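Local coordinates for invasion protein InvA (Salmonella enterica, PDB 2X49) that forms part of the type III secretion export apparatus that Salmonella uses to invade cells of the intestinal epithelium, at residues A[297-302]-A[313-318]. Residues are numbered along the deposited sequence; the frame is centred on the assembly and turned at random.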
loop_
_atom_site.group_PDB
_atom_site.type_symbol
_atom_site.label_atom_id
_atom_site.label_comp_id
_atom_site.label_asym_id
_atom_site.label_seq_id
_atom_site.Cartn_x
_atom_site.Cartn_y
_atom_site.Cartn_z
ATOM N N ASP A 297 19.651 -4.012 2.141
ATOM C CA ASP A 297 20.033 -5.385 1.726
ATOM C C ASP A 297 18.992 -6.459 2.007
ATOM O O ASP A 297 18.985 -7.512 1.362
ATOM C CB ASP A 297 21.454 -5.790 2.159
ATOM C CG ASP A 297 21.649 -5.930 3.651
ATOM O OD1 ASP A 297 20.798 -5.511 4.440
ATOM O OD2 ASP A 297 22.737 -6.431 4.040
ATOM N N VAL A 298 18.103 -6.190 2.952
ATOM C CA VAL A 298 17.123 -7.205 3.385
ATOM C C VAL A 298 15.650 -6.819 3.079
ATOM O O VAL A 298 14.715 -7.648 3.189
ATOM C CB VAL A 298 17.279 -7.575 4.877
ATOM C CG1 VAL A 298 18.622 -8.315 5.125
ATOM C CG2 VAL A 298 17.096 -6.346 5.763
ATOM N N ARG A 299 15.445 -5.558 2.710
ATOM C CA ARG A 299 14.073 -4.987 2.536
ATOM C C ARG A 299 13.119 -5.894 1.730
ATOM O O ARG A 299 12.057 -6.296 2.223
ATOM C CB ARG A 299 14.108 -3.590 1.867
ATOM C CG ARG A 299 12.771 -2.809 1.926
ATOM C CD ARG A 299 12.551 -1.943 0.739
ATOM N NE ARG A 299 12.348 -2.653 -0.518
ATOM C CZ ARG A 299 11.218 -3.198 -0.946
ATOM N NH1 ARG A 299 10.108 -3.111 -0.211
ATOM N NH2 ARG A 299 11.191 -3.845 -2.112
ATOM N N ARG A 300 13.545 -6.252 0.520
ATOM C CA ARG A 300 12.640 -6.962 -0.386
ATOM C C ARG A 300 12.334 -8.363 0.121
ATOM O O ARG A 300 11.243 -8.929 -0.137
ATOM C CB ARG A 300 13.176 -6.998 -1.822
ATOM C CG ARG A 300 14.434 -7.777 -2.043
ATOM C CD ARG A 300 15.031 -7.301 -3.361
ATOM N NE ARG A 300 16.237 -8.030 -3.731
ATOM C CZ ARG A 300 17.465 -7.698 -3.329
ATOM N NH1 ARG A 300 17.654 -6.636 -2.569
ATOM N NH2 ARG A 300 18.518 -8.429 -3.716
ATOM N N PHE A 301 13.285 -8.939 0.853
ATOM C CA PHE A 301 13.134 -10.314 1.377
ATOM C C PHE A 301 12.191 -10.363 2.559
ATOM O O PHE A 301 11.422 -11.316 2.725
ATOM C CB PHE A 301 14.490 -10.937 1.729
ATOM C CG PHE A 301 15.419 -10.955 0.541
ATOM C CD1 PHE A 301 15.190 -11.837 -0.511
ATOM C CD2 PHE A 301 16.474 -10.035 0.426
ATOM C CE1 PHE A 301 16.026 -11.838 -1.647
ATOM C CE2 PHE A 301 17.304 -10.036 -0.713
ATOM C CZ PHE A 301 17.076 -10.944 -1.735
ATOM N N ILE A 302 12.316 -9.352 3.402
ATOM C CA ILE A 302 11.403 -9.204 4.536
ATOM C C ILE A 302 9.972 -9.016 4.029
ATOM O O ILE A 302 9.052 -9.651 4.537
ATOM C CB ILE A 302 11.826 -8.100 5.498
ATOM C CG1 ILE A 302 13.125 -8.507 6.172
ATOM C CG2 ILE A 302 10.732 -7.849 6.564
ATOM C CD1 ILE A 302 13.851 -7.350 6.888
ATOM N N LEU A 313 1.211 -4.387 5.403
ATOM C CA LEU A 313 2.396 -3.759 6.071
ATOM C C LEU A 313 3.545 -3.572 5.093
ATOM O O LEU A 313 4.263 -4.516 4.781
ATOM C CB LEU A 313 2.850 -4.595 7.288
ATOM C CG LEU A 313 3.986 -4.060 8.144
ATOM C CD1 LEU A 313 3.735 -2.613 8.591
ATOM C CD2 LEU A 313 4.131 -4.980 9.360
ATOM N N GLU A 314 3.713 -2.355 4.618
ATOM C CA GLU A 314 4.820 -2.100 3.653
ATOM C C GLU A 314 6.152 -1.967 4.415
ATOM O O GLU A 314 6.238 -1.735 5.633
ATOM C CB GLU A 314 4.563 -0.944 2.742
ATOM C CG GLU A 314 3.239 -1.002 1.979
ATOM C CD GLU A 314 2.927 -2.282 1.204
ATOM O OE1 GLU A 314 3.866 -3.021 0.810
ATOM O OE2 GLU A 314 1.715 -2.547 0.960
ATOM N N VAL A 315 7.184 -2.263 3.632
ATOM C CA VAL A 315 8.566 -2.324 4.133
ATOM C C VAL A 315 9.416 -1.364 3.311
ATOM O O VAL A 315 9.526 -1.503 2.119
ATOM C CB VAL A 315 9.146 -3.767 4.073
ATOM C CG1 VAL A 315 10.500 -3.788 4.768
ATOM C CG2 VAL A 315 8.154 -4.857 4.675
ATOM N N LEU A 316 9.974 -0.379 4.008
ATOM C CA LEU A 316 10.890 0.642 3.412
ATOM C C LEU A 316 12.303 0.473 3.914
ATOM O O LEU A 316 12.537 0.064 5.043
ATOM C CB LEU A 316 10.416 2.076 3.717
ATOM C CG LEU A 316 8.984 2.494 3.304
ATOM C CD1 LEU A 316 8.734 4.004 3.440
ATOM C CD2 LEU A 316 8.626 2.044 1.910
ATOM N N SER A 317 13.252 0.831 3.046
ATOM C CA SER A 317 14.633 0.856 3.463
ATOM C C SER A 317 14.999 2.208 4.089
ATOM O O SER A 317 14.356 3.222 3.861
ATOM C CB SER A 317 15.540 0.528 2.309
ATOM O OG SER A 317 15.550 1.614 1.405
ATOM N N PHE A 318 16.065 2.203 4.867
ATOM C CA PHE A 318 16.573 3.428 5.496
ATOM C C PHE A 318 16.872 4.508 4.447
ATOM O O PHE A 318 16.634 5.702 4.654
ATOM C CB PHE A 318 17.808 3.159 6.370
ATOM C CG PHE A 318 17.593 2.150 7.484
ATOM C CD1 PHE A 318 16.462 2.182 8.296
ATOM C CD2 PHE A 318 18.526 1.154 7.724
ATOM C CE1 PHE A 318 16.313 1.259 9.338
ATOM C CE2 PHE A 318 18.370 0.216 8.767
ATOM C CZ PHE A 318 17.253 0.263 9.557
#
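R299 NH1 donates a hydrogen bond to the backbone O of V315 at 2.9 Å. The contact lies within a beta-alpha-beta unit of the InvA C-terminal domain: strand 291-294, helix 299-306 and strand 314-317. Strand 314-317 is an outermost strand of a four-stranded parallel sheet, and the start of the helix packs against it. The bond is fairly straight, 159° at the hydrogen. V315 O lies close to the guanidinium plane, at its edge, while NH1 sits 22° from the carbonyl plane. R299 sends CG anti to its backbone N (chi1 -168°). The side chain then bends at chi2 and chi3. R299 CG rests on V315 CG1 at 3.8 Å, and R299 CD packs 3.7 Å from S317 N. R299 CG and CD lie against V315 O as well, so the bent side chain curves around the carbonyl oxygen to which NH1 bonds. Two acids hold the same guanidinium: E216 forms a salt bridge with NE and E187 with NH1. Their charges probably offset the nearby R219. NH1 therefore ties strand 314-317 to E187. Both residues of the bond are buried. V315 turns CG1 anti to its own N, which brings that methyl to R299. The other methyl faces I302, about one turn on from R299: V315 CG2 is 4.4 Å from I302 CG2, a loose apolar contact.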